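Long-range contacts in fatty acid synthase 1, isoform A (Drosophila melanogaster, PDB 6FN6), which probably builds long-chain saturated fatty acids from acetyl-CoA and malonyl-CoA with NADPH, this chain being its dehydratase, enoylreductase and ketoreductase region: residues 267-272 against 428-433; 442-447 against 538-543; 567-572 against 663-668; 583-588 against 911-916. All blocks are in the same frame, centred on the assembly; numbering follows the deposited sequence.

Contact 1. Residues 267-272 against 428-433; sequences VPNINT and AVQEQS
Gln430 crosses Asn269, meeting it at each step from CB to OE1. Its CB lies 3.4 Å from Asn269 O, its CG comes 3.7 Å from Asn269 ND2, its CD stays near that same nitrogen, and OE1 at the tip accepts a weak hydrogen bond of 3.3 Å from Asn269 ND2. The two side chains cross at about a right angle, and a long amide suits this crossing because it supplies both a methylene flank and an acceptor. Asn269 OD1 is taken by Gln535. Between the backbones the pairing is parallel: Glu431 bonds both ways, N to Asn269 O and O to Asn271 N, before Ser433 N reaches Asn271 O. Strand 270-271 is thereby added beside strand 426-433 at one end of a mixed sheet whose order matches the class I methyltransferase fold, consistent with the pseudo-methyltransferase domain of animal fatty acid synthases. Further on, Asn271 and Gln432 lie side by side. Asn271 ND2 gives a 2.8 Å hydrogen bond to a lone pair of Gln432 OE1, with the amide planes 89° apart. From the other side of the sheet, Ile270 CD1 rests 3.7 Å from Glu431 CB, touching its aliphatic part, while the carboxylate is bound by Arg418 and Tyr413.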
loop_
_atom_site.group_PDB
_atom_site.type_symbol
_atom_site.label_atom_id
_atom_site.label_comp_id
_atom_site.label_asym_id
_atom_site.label_seq_id
_atom_site.Cartn_x
_atom_site.Cartn_y
_atom_site.Cartn_z
ATOM N N VAL A 267 7.226 55.255 48.735
ATOM C CA VAL A 267 6.151 56.194 48.453
ATOM C C VAL A 267 5.976 57.121 49.650
ATOM O O VAL A 267 5.572 56.671 50.725
ATOM C CB VAL A 267 4.834 55.465 48.131
ATOM C CG1 VAL A 267 3.720 56.466 47.833
ATOM C CG2 VAL A 267 5.021 54.512 46.965
ATOM N N PRO A 268 6.292 58.415 49.483
ATOM C CA PRO A 268 6.052 59.348 50.589
ATOM C C PRO A 268 4.578 59.396 50.976
ATOM O O PRO A 268 3.725 59.286 50.094
ATOM C CB PRO A 268 6.507 60.700 50.023
ATOM C CG PRO A 268 7.404 60.372 48.886
ATOM C CD PRO A 268 6.886 59.089 48.316
ATOM N N ASN A 269 4.284 59.551 52.264
ATOM C CA ASN A 269 2.909 59.743 52.705
ATOM C C ASN A 269 2.317 60.919 51.938
ATOM O O ASN A 269 1.166 60.882 51.502
ATOM C CB ASN A 269 2.839 59.996 54.212
ATOM C CG ASN A 269 3.293 58.798 55.034
ATOM O OD1 ASN A 269 3.930 58.960 56.074
ATOM N ND2 ASN A 269 2.945 57.596 54.589
ATOM N N ILE A 270 3.116 61.970 51.792
ATOM C CA ILE A 270 2.725 63.128 51.006
ATOM C C ILE A 270 3.486 63.093 49.686
ATOM O O ILE A 270 4.653 63.479 49.620
ATOM C CB ILE A 270 2.980 64.446 51.766
ATOM C CG1 ILE A 270 2.432 64.365 53.199
ATOM C CG2 ILE A 270 2.361 65.616 51.017
ATOM C CD1 ILE A 270 0.950 64.027 53.298
ATOM N N ASN A 271 2.823 62.622 48.638
ATOM C CA ASN A 271 3.464 62.474 47.338
ATOM C C ASN A 271 2.805 63.410 46.331
ATOM O O ASN A 271 1.635 63.242 45.987
ATOM C CB ASN A 271 3.381 61.022 46.867
ATOM C CG ASN A 271 4.346 60.713 45.739
ATOM O OD1 ASN A 271 5.305 61.449 45.504
ATOM N ND2 ASN A 271 4.107 59.606 45.047
ATOM N N THR A 272 3.566 64.394 45.860
ATOM C CA THR A 272 3.048 65.386 44.924
ATOM C C THR A 272 3.373 65.011 43.484
ATOM O O THR A 272 3.154 65.800 42.563
ATOM C CB THR A 272 3.626 66.783 45.207
ATOM O OG1 THR A 272 5.050 66.753 45.051
ATOM C CG2 THR A 272 3.279 67.232 46.624
ATOM N N ALA A 428 -4.639 63.564 57.943
ATOM C CA ALA A 428 -4.324 63.048 56.622
ATOM C C ALA A 428 -3.100 62.148 56.716
ATOM O O ALA A 428 -1.971 62.620 56.851
ATOM C CB ALA A 428 -4.089 64.179 55.643
ATOM N N VAL A 429 -3.339 60.843 56.650
ATOM C CA VAL A 429 -2.270 59.862 56.731
ATOM C C VAL A 429 -1.431 59.928 55.465
ATOM O O VAL A 429 -0.203 59.941 55.528
ATOM C CB VAL A 429 -2.829 58.448 56.965
ATOM C CG1 VAL A 429 -1.724 57.403 56.850
ATOM C CG2 VAL A 429 -3.503 58.365 58.326
ATOM N N GLN A 430 -2.096 59.961 54.314
ATOM C CA GLN A 430 -1.399 60.078 53.040
ATOM C C GLN A 430 -2.081 61.091 52.130
ATOM O O GLN A 430 -3.292 61.298 52.207
ATOM C CB GLN A 430 -1.328 58.720 52.332
ATOM C CG GLN A 430 -0.333 57.748 52.947
ATOM C CD GLN A 430 0.154 56.697 51.967
ATOM O OE1 GLN A 430 1.304 56.262 52.036
ATOM N NE2 GLN A 430 -0.720 56.281 51.053
ATOM N N GLU A 431 -1.289 61.714 51.266
ATOM C CA GLU A 431 -1.811 62.585 50.222
ATOM C C GLU A 431 -1.113 62.287 48.906
ATOM O O GLU A 431 0.069 62.587 48.737
ATOM C CB GLU A 431 -1.634 64.059 50.585
ATOM C CG GLU A 431 -2.587 64.552 51.656
ATOM C CD GLU A 431 -2.279 65.969 52.101
ATOM O OE1 GLU A 431 -1.406 66.615 51.483
ATOM O OE2 GLU A 431 -2.920 66.440 53.062
ATOM N N GLN A 432 -1.848 61.681 47.981
ATOM C CA GLN A 432 -1.301 61.339 46.677
ATOM C C GLN A 432 -1.979 62.159 45.590
ATOM O O GLN A 432 -3.207 62.193 45.490
ATOM C CB GLN A 432 -1.464 59.841 46.395
ATOM C CG GLN A 432 -1.068 59.417 44.980
ATOM C CD GLN A 432 0.366 59.769 44.638
ATOM O OE1 GLN A 432 1.305 59.255 45.250
ATOM N NE2 GLN A 432 0.545 60.648 43.654
ATOM N N SER A 433 -1.167 62.831 44.786
ATOM C CA SER A 433 -1.677 63.660 43.707
ATOM C C SER A 433 -2.321 62.785 42.642
ATOM O O SER A 433 -1.870 61.666 42.389
ATOM C CB SER A 433 -0.557 64.498 43.089
ATOM O OG SER A 433 0.433 63.667 42.509
#

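Contact 2. Residues 442-447 against 538-543; sequences LARKAV and KDLISN
Arg444 is the first residue of 442-447 to meet the other segment, reaching Lys538 and Asp539. With CG anti to the backbone N (chi1 -166°) and the chain extended as far as NE, its guanidinium stands well clear of strand 438-445. NH1 donates to Lys538 O at 2.9 Å, and a weaker bond of 3.0 Å runs from NH1 to Asp539 O; both acceptors sit at the edge of the guanidinium. NH2 adds an indirect link, giving a hydrogen bond to a water that in turn donates to Asp539 O, 2.8 Å from the water oxygen. NE donates to Asn401 O. Arginine suits this buried place because its several N-H groups can serve several carbonyls at once. Leu540 CD2 packs obliquely against the group, 3.7 Å from NH1. Farther along, Val447 turns toward Asp539, its CG2 lying 3.7 Å from Asp539 CB and its side chain crossing that of the aspartate at about a right angle. The branched valine thus leans on the apolar root of Asp539, whose OD1 is salt-bridged to Arg452 and Arg513. Asp539 has positive phi (65°), the turn by which the chain leaves helix 530-536. Arg444 therefore binds carbonyls just beyond a helix C-terminus, joining strand 438-445 of the probably methyltransferase-like sheet to the helix-to-strand turn of the Rossmann-type pseudo-ketoreductase.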
loop_
_atom_site.group_PDB
_atom_site.type_symbol
_atom_site.label_atom_id
_atom_site.label_comp_id
_atom_site.label_asym_id
_atom_site.label_seq_id
_atom_site.Cartn_x
_atom_site.Cartn_y
_atom_site.Cartn_z
ATOM N N LEU A 442 -5.879 59.735 52.178
ATOM C CA LEU A 442 -6.177 58.666 53.121
ATOM C C LEU A 442 -6.202 59.243 54.538
ATOM O O LEU A 442 -5.187 59.741 55.030
ATOM C CB LEU A 442 -5.143 57.542 53.005
ATOM C CG LEU A 442 -5.427 56.274 53.816
ATOM C CD1 LEU A 442 -6.675 55.563 53.316
ATOM C CD2 LEU A 442 -4.235 55.337 53.779
ATOM N N ALA A 443 -7.360 59.168 55.188
ATOM C CA ALA A 443 -7.543 59.792 56.495
ATOM C C ALA A 443 -7.832 58.756 57.574
ATOM O O ALA A 443 -8.324 57.665 57.288
ATOM C CB ALA A 443 -8.666 60.814 56.436
ATOM N N ARG A 444 -7.531 59.125 58.816
ATOM C CA ARG A 444 -7.659 58.232 59.960
ATOM C C ARG A 444 -7.695 59.060 61.245
ATOM O O ARG A 444 -7.132 60.154 61.289
ATOM C CB ARG A 444 -6.485 57.249 59.997
ATOM C CG ARG A 444 -6.654 56.065 60.933
ATOM C CD ARG A 444 -5.323 55.344 61.127
ATOM N NE ARG A 444 -5.476 53.917 61.404
ATOM C CZ ARG A 444 -4.460 53.083 61.612
ATOM N NH1 ARG A 444 -3.212 53.536 61.597
ATOM N NH2 ARG A 444 -4.688 51.799 61.850
ATOM N N LYS A 445 -8.369 58.560 62.279
ATOM C CA LYS A 445 -8.326 59.216 63.583
ATOM C C LYS A 445 -6.928 59.046 64.174
ATOM O O LYS A 445 -6.353 57.961 64.121
ATOM C CB LYS A 445 -9.380 58.644 64.538
ATOM C CG LYS A 445 -10.800 59.136 64.282
ATOM C CD LYS A 445 -11.758 58.688 65.384
ATOM C CE LYS A 445 -11.996 59.787 66.413
ATOM N NZ LYS A 445 -12.797 60.918 65.859
ATOM N N ALA A 446 -6.381 60.123 64.724
ATOM C CA ALA A 446 -5.056 60.080 65.332
ATOM C C ALA A 446 -5.091 59.378 66.691
ATOM O O ALA A 446 -6.153 59.230 67.296
ATOM C CB ALA A 446 -4.501 61.483 65.478
ATOM N N VAL A 447 -3.926 58.928 67.151
ATOM C CA VAL A 447 -3.793 58.349 68.484
ATOM C C VAL A 447 -2.892 59.241 69.325
ATOM O O VAL A 447 -2.027 59.940 68.797
ATOM C CB VAL A 447 -3.236 56.909 68.443
ATOM C CG1 VAL A 447 -4.131 56.012 67.609
ATOM C CG2 VAL A 447 -1.795 56.894 67.927
ATOM N N LYS A 538 -0.116 58.798 63.663
ATOM C CA LYS A 538 -0.920 58.100 62.664
ATOM C C LYS A 538 -1.099 56.633 63.038
ATOM O O LYS A 538 -2.056 55.985 62.615
ATOM C CB LYS A 538 -0.262 58.207 61.291
ATOM C CG LYS A 538 0.031 59.627 60.865
ATOM C CD LYS A 538 0.493 59.680 59.428
ATOM C CE LYS A 538 0.807 61.097 58.989
ATOM N NZ LYS A 538 1.534 61.106 57.689
ATOM N N ASP A 539 -0.171 56.126 63.845
ATOM C CA ASP A 539 -0.234 54.761 64.347
ATOM C C ASP A 539 -0.113 53.747 63.206
ATOM O O ASP A 539 -0.783 52.710 63.202
ATOM C CB ASP A 539 -1.533 54.539 65.126
ATOM C CG ASP A 539 -1.448 53.360 66.077
ATOM O OD1 ASP A 539 -0.345 53.097 66.602
ATOM O OD2 ASP A 539 -2.484 52.699 66.299
ATOM N N LEU A 540 0.748 54.058 62.241
ATOM C CA LEU A 540 1.070 53.132 61.160
ATOM C C LEU A 540 2.130 52.148 61.639
ATOM O O LEU A 540 3.052 52.530 62.358
ATOM C CB LEU A 540 1.571 53.887 59.928
ATOM C CG LEU A 540 0.664 54.990 59.373
ATOM C CD1 LEU A 540 1.329 55.661 58.184
ATOM C CD2 LEU A 540 -0.706 54.443 58.985
ATOM N N ILE A 541 2.010 50.883 61.246
ATOM C CA ILE A 541 2.959 49.877 61.708
ATOM C C ILE A 541 4.287 50.036 60.977
ATOM O O ILE A 541 5.336 49.658 61.498
ATOM C CB ILE A 541 2.402 48.446 61.544
ATOM C CG1 ILE A 541 2.184 48.087 60.072
ATOM C CG2 ILE A 541 1.095 48.298 62.307
ATOM C CD1 ILE A 541 2.048 46.595 59.845
ATOM N N SER A 542 4.239 50.601 59.773
ATOM C CA SER A 542 5.444 50.818 58.980
ATOM C C SER A 542 5.711 52.304 58.747
ATOM O O SER A 542 4.905 53.001 58.133
ATOM C CB SER A 542 5.327 50.095 57.638
ATOM O OG SER A 542 6.484 50.308 56.850
ATOM N N ASN A 543 6.857 52.773 59.236
ATOM C CA ASN A 543 7.255 54.172 59.097
ATOM C C ASN A 543 8.693 54.278 58.603
ATOM O O ASN A 543 9.632 53.951 59.328
ATOM C CB ASN A 543 7.110 54.909 60.432
ATOM C CG ASN A 543 5.708 54.826 60.992
ATOM O OD1 ASN A 543 4.856 55.665 60.693
ATOM N ND2 ASN A 543 5.457 53.806 61.809
HETATM O O HOH W 1 -2.382 50.371 62.967
#

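Contact 3. Residues 567-572 against 663-668; sequences VEHAYV and ATTCVA
Thr664 grips Ala570 at both its backbone N and its backbone O. The main-chain N of Thr664 donates to Ala570 O at 3.0 Å, while Ala570 N donates to Thr664 OG1 at 3.2 Å in a fairly straight bond (159°). The hydroxyl can take this part because OG1 sits between the backbone N and the carbonyl carbon (chi1 56°), and a threonine side chain here stands in for the carbonyl that a neighbouring strand would offer. His569 buries the next largest area. Its ND1 forms a long, weak hydrogen bond of 3.4 Å with Thr664 OG1, which lies at the edge of the imidazole and in its plane, and its CE1 comes within 3.7 Å of Thr665 CG2. Threonine suits both neighbours of the ring, combining a polar and a methyl branch. The small Ala663 lets the backbones close to a single bridge with Tyr571, the two CB atoms 3.8 Å apart. Around this bridge, strand 570-574 pairs antiparallel with strand 583-587, and strand 665-669 pairs antiparallel with strand 601-611, consistent with the GroES-like part of a medium-chain-dehydrogenase-type enoylreductase. Strand 913-915 passes close by as well, Ile913 touching both Ala570 and Thr664.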
loop_
_atom_site.group_PDB
_atom_site.type_symbol
_atom_site.label_atom_id
_atom_site.label_comp_id
_atom_site.label_asym_id
_atom_site.label_seq_id
_atom_site.Cartn_x
_atom_site.Cartn_y
_atom_site.Cartn_z
ATOM N N VAL A 567 13.305 47.281 18.515
ATOM C CA VAL A 567 14.572 46.561 18.482
ATOM C C VAL A 567 15.131 46.528 17.063
ATOM O O VAL A 567 14.415 46.795 16.098
ATOM C CB VAL A 567 14.405 45.137 19.040
ATOM C CG1 VAL A 567 13.841 45.185 20.454
ATOM C CG2 VAL A 567 13.500 44.304 18.132
ATOM N N GLU A 568 16.417 46.214 16.940
ATOM C CA GLU A 568 17.066 46.165 15.635
ATOM C C GLU A 568 16.883 44.809 14.956
ATOM O O GLU A 568 16.673 44.739 13.745
ATOM C CB GLU A 568 18.556 46.476 15.777
ATOM C CG GLU A 568 19.287 46.613 14.450
ATOM C CD GLU A 568 20.752 46.961 14.622
ATOM O OE1 GLU A 568 21.245 46.915 15.769
ATOM O OE2 GLU A 568 21.410 47.281 13.611
ATOM N N HIS A 569 16.975 43.739 15.741
ATOM C CA HIS A 569 16.850 42.381 15.219
ATOM C C HIS A 569 15.746 41.605 15.923
ATOM O O HIS A 569 15.657 41.604 17.153
ATOM C CB HIS A 569 18.175 41.629 15.341
ATOM C CG HIS A 569 19.275 42.212 14.512
ATOM N ND1 HIS A 569 19.130 42.475 13.167
ATOM C CD2 HIS A 569 20.539 42.576 14.832
ATOM C CE1 HIS A 569 20.255 42.981 12.694
ATOM N NE2 HIS A 569 21.125 43.053 13.684
ATOM N N ALA A 570 14.914 40.937 15.133
ATOM C CA ALA A 570 13.802 40.176 15.677
ATOM C C ALA A 570 13.383 39.051 14.743
ATOM O O ALA A 570 13.750 39.027 13.567
ATOM C CB ALA A 570 12.624 41.096 15.949
ATOM N N TYR A 571 12.622 38.110 15.287
ATOM C CA TYR A 571 12.059 37.025 14.498
ATOM C C TYR A 571 10.611 36.831 14.921
ATOM O O TYR A 571 10.185 37.353 15.954
ATOM C CB TYR A 571 12.861 35.732 14.683
ATOM C CG TYR A 571 12.731 35.128 16.060
ATOM C CD1 TYR A 571 13.526 35.568 17.112
ATOM C CD2 TYR A 571 11.813 34.119 16.310
ATOM C CE1 TYR A 571 13.408 35.020 18.377
ATOM C CE2 TYR A 571 11.689 33.565 17.569
ATOM C CZ TYR A 571 12.488 34.019 18.600
ATOM O OH TYR A 571 12.367 33.468 19.856
ATOM N N VAL A 572 9.856 36.088 14.121
ATOM C CA VAL A 572 8.455 35.835 14.417
ATOM C C VAL A 572 8.339 34.498 15.128
ATOM O O VAL A 572 9.027 33.537 14.778
ATOM C CB VAL A 572 7.597 35.872 13.139
ATOM C CG1 VAL A 572 6.140 35.528 13.449
ATOM C CG2 VAL A 572 7.695 37.240 12.481
ATOM N N ALA A 663 12.631 36.623 9.685
ATOM C CA ALA A 663 13.309 37.472 10.648
ATOM C C ALA A 663 13.910 38.667 9.923
ATOM O O ALA A 663 13.936 38.703 8.695
ATOM C CB ALA A 663 14.386 36.691 11.381
ATOM N N THR A 664 14.380 39.650 10.678
ATOM C CA THR A 664 14.987 40.832 10.080
ATOM C C THR A 664 16.303 40.475 9.393
ATOM O O THR A 664 16.723 41.146 8.451
ATOM C CB THR A 664 15.238 41.922 11.133
ATOM O OG1 THR A 664 16.052 41.393 12.186
ATOM C CG2 THR A 664 13.919 42.415 11.706
ATOM N N THR A 665 16.948 39.417 9.874
ATOM C CA THR A 665 18.193 38.938 9.283
ATOM C C THR A 665 18.217 37.415 9.283
ATOM O O THR A 665 17.607 36.777 10.141
ATOM C CB THR A 665 19.427 39.464 10.041
ATOM O OG1 THR A 665 19.226 39.317 11.454
ATOM C CG2 THR A 665 19.673 40.933 9.716
ATOM N N CYS A 666 18.910 36.834 8.309
ATOM C CA CYS A 666 19.014 35.383 8.211
ATOM C C CYS A 666 20.387 34.968 7.698
ATOM O O CYS A 666 20.970 35.638 6.845
ATOM C CB CYS A 666 17.921 34.823 7.297
ATOM S SG CYS A 666 17.864 33.009 7.240
ATOM N N VAL A 667 20.908 33.873 8.240
ATOM C CA VAL A 667 22.156 33.295 7.760
ATOM C C VAL A 667 21.844 32.238 6.706
ATOM O O VAL A 667 21.253 31.204 7.012
ATOM C CB VAL A 667 22.976 32.698 8.918
ATOM C CG1 VAL A 667 24.268 32.081 8.400
ATOM C CG2 VAL A 667 23.275 33.761 9.961
ATOM N N ALA A 668 22.245 32.504 5.466
ATOM C CA ALA A 668 21.955 31.606 4.353
ATOM C C ALA A 668 23.217 30.914 3.842
ATOM O O ALA A 668 24.321 31.448 3.958
ATOM C CB ALA A 668 21.283 32.373 3.225
#

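Contact 4. Residues 583-588 against 911-916; sequences LKWIEA and RLINAI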
loop_
_atom_site.group_PDB
_atom_site.type_symbol
_atom_site.label_atom_id
_atom_site.label_comp_id
_atom_site.label_asym_id
_atom_site.label_seq_id
_atom_site.Cartn_x
_atom_site.Cartn_y
_atom_site.Cartn_z
ATOM N N LEU A 583 1.042 34.911 17.126
ATOM C CA LEU A 583 2.155 35.260 16.247
ATOM C C LEU A 583 2.628 36.683 16.521
ATOM O O LEU A 583 1.901 37.647 16.281
ATOM C CB LEU A 583 1.754 35.116 14.779
ATOM C CG LEU A 583 1.616 33.684 14.263
ATOM C CD1 LEU A 583 0.848 33.654 12.954
ATOM C CD2 LEU A 583 2.988 33.051 14.092
ATOM N N LYS A 584 3.850 36.810 17.028
ATOM C CA LYS A 584 4.399 38.119 17.353
ATOM C C LYS A 584 5.902 38.164 17.081
ATOM O O LYS A 584 6.575 37.134 17.083
ATOM C CB LYS A 584 4.126 38.463 18.823
ATOM C CG LYS A 584 2.651 38.656 19.171
ATOM C CD LYS A 584 2.482 39.126 20.611
ATOM C CE LYS A 584 1.031 39.454 20.947
ATOM N NZ LYS A 584 0.182 38.235 21.072
ATOM N N TRP A 585 6.419 39.362 16.830
ATOM C CA TRP A 585 7.853 39.549 16.652
ATOM C C TRP A 585 8.553 39.491 18.003
ATOM O O TRP A 585 8.078 40.064 18.984
ATOM C CB TRP A 585 8.148 40.879 15.959
ATOM C CG TRP A 585 7.733 40.912 14.525
ATOM C CD1 TRP A 585 6.516 41.279 14.030
ATOM C CD2 TRP A 585 8.540 40.568 13.393
ATOM N NE1 TRP A 585 6.515 41.182 12.658
ATOM C CE2 TRP A 585 7.747 40.747 12.244
ATOM C CE3 TRP A 585 9.856 40.125 13.241
ATOM C CZ2 TRP A 585 8.228 40.499 10.960
ATOM C CZ3 TRP A 585 10.330 39.878 11.967
ATOM C CH2 TRP A 585 9.520 40.065 10.844
ATOM N N ILE A 586 9.687 38.801 18.044
ATOM C CA ILE A 586 10.458 38.663 19.270
ATOM C C ILE A 586 11.868 39.166 19.023
ATOM O O ILE A 586 12.448 38.910 17.971
ATOM C CB ILE A 586 10.479 37.204 19.752
ATOM C CG1 ILE A 586 9.053 36.656 19.893
ATOM C CG2 ILE A 586 11.246 37.082 21.064
ATOM C CD1 ILE A 586 8.191 37.390 20.902
ATOM N N GLU A 587 12.428 39.873 19.997
ATOM C CA GLU A 587 13.794 40.357 19.870
ATOM C C GLU A 587 14.725 39.157 19.790
ATOM O O GLU A 587 14.542 38.173 20.508
ATOM C CB GLU A 587 14.168 41.253 21.048
ATOM C CG GLU A 587 15.520 41.933 20.912
ATOM C CD GLU A 587 15.880 42.758 22.134
ATOM O OE1 GLU A 587 16.941 43.416 22.116
ATOM O OE2 GLU A 587 15.105 42.749 23.114
ATOM N N ALA A 588 15.725 39.240 18.922
ATOM C CA ALA A 588 16.634 38.123 18.714
ATOM C C ALA A 588 17.959 38.382 19.404
ATOM O O ALA A 588 18.302 39.527 19.697
ATOM C CB ALA A 588 16.850 37.886 17.228
ATOM N N ARG A 911 16.986 49.906 10.282
ATOM C CA ARG A 911 15.582 49.969 10.676
ATOM C C ARG A 911 15.373 49.405 12.068
ATOM O O ARG A 911 16.205 48.667 12.595
ATOM C CB ARG A 911 14.670 49.214 9.702
ATOM C CG ARG A 911 14.352 49.935 8.405
ATOM C CD ARG A 911 13.077 49.350 7.799
ATOM N NE ARG A 911 12.796 49.837 6.450
ATOM C CZ ARG A 911 11.650 49.628 5.806
ATOM N NH1 ARG A 911 10.668 48.945 6.385
ATOM N NH2 ARG A 911 11.476 50.108 4.583
ATOM N N LEU A 912 14.237 49.769 12.649
ATOM C CA LEU A 912 13.819 49.241 13.931
ATOM C C LEU A 912 12.441 48.632 13.747
ATOM O O LEU A 912 11.629 49.134 12.968
ATOM C CB LEU A 912 13.785 50.342 14.992
ATOM C CG LEU A 912 15.125 50.975 15.374
ATOM C CD1 LEU A 912 14.893 52.150 16.303
ATOM C CD2 LEU A 912 16.056 49.961 16.017
ATOM N N ILE A 913 12.179 47.548 14.462
ATOM C CA ILE A 913 10.899 46.869 14.369
ATOM C C ILE A 913 10.380 46.642 15.775
ATOM O O ILE A 913 11.149 46.365 16.695
ATOM C CB ILE A 913 11.023 45.545 13.583
ATOM C CG1 ILE A 913 9.645 44.899 13.404
ATOM C CG2 ILE A 913 11.983 44.591 14.288
ATOM C CD1 ILE A 913 9.627 43.730 12.425
ATOM N N ASN A 914 9.071 46.782 15.946
ATOM C CA ASN A 914 8.464 46.594 17.251
ATOM C C ASN A 914 8.349 45.108 17.562
ATOM O O ASN A 914 7.608 44.374 16.907
ATOM C CB ASN A 914 7.092 47.265 17.300
ATOM C CG ASN A 914 7.177 48.769 17.155
ATOM O OD1 ASN A 914 7.375 49.488 18.136
ATOM N ND2 ASN A 914 7.034 49.256 15.928
ATOM N N ALA A 915 9.096 44.675 18.572
ATOM C CA ALA A 915 9.094 43.281 18.989
ATOM C C ALA A 915 9.101 43.199 20.506
ATOM O O ALA A 915 9.538 44.128 21.189
ATOM C CB ALA A 915 10.298 42.548 18.412
ATOM N N ILE A 916 8.603 42.089 21.033
ATOM C CA ILE A 916 8.624 41.861 22.466
ATOM C C ILE A 916 10.090 41.773 22.874
ATOM O O ILE A 916 10.824 40.930 22.356
ATOM C CB ILE A 916 7.836 40.599 22.848
ATOM C CG1 ILE A 916 6.364 40.772 22.471
ATOM C CG2 ILE A 916 7.968 40.314 24.341
ATOM C CD1 ILE A 916 5.543 39.502 22.567
#
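Ile916 forms a single backbone bridge with Ile586, its N bonded to Trp585 O at 2.9 Å and its O to Glu587 N at 3.0 Å, although strands 583-587 and 913-915 run at 100° to each other. The indole of Trp585 then meets Ile913 in a CH-pi contact: CD1 of the isoleucine stands over the centre of the six-membered ring, 3.5 Å from its centroid and 12° from the normal. Ile913 presents that methyl because its CG1 is anti to the backbone N (chi1 -176°) and the chain continues extended. The NE1 of the ring is bound by Asp873 O. Strand 913-915 also pairs antiparallel with strand 565-567, so that chain distant in sequence comes together beside the enoylreductase, probably of the medium-chain dehydrogenase fold. Ala915, small enough for the close crossing, sets its CB 3.7 Å from Trp585 CB. Ile586 and Ile916 lie side by side, Ile586 CD1 being 3.8 Å from Ile916 CB, as befits two buried branched residues. Ile916 CD1 also touches the aliphatic chain of Lys584 at CD, 3.7 Å away. Glu587 turns its carboxylate to Arg918, where OE2 accepts a hydrogen bond from the backbone N.

In the fold
The four contacts form two pairs. Contacts 1 and 2, with centres about 13 Å apart, share the mixed sheet in which strands 426-433 and 438-445 are neighbours; Val429 touches both Leu442 and Lys538, tying the part that resembles a methyltransferase to the pseudo-ketoreductase. Contacts 3 and 4, about 9 Å apart between centres, meet through the adjacent strands 570-574 and 583-587 and through Val567 with Ile913. The pairs are remote, with centres of contacts 1 and 4 about 39 Å apart. Both segments of contact 1 come earlier in the chain than those of contact 2, and both contacts precede the others, whereas the segments of 3 and 4 alternate along the chain, in the enoylreductase part.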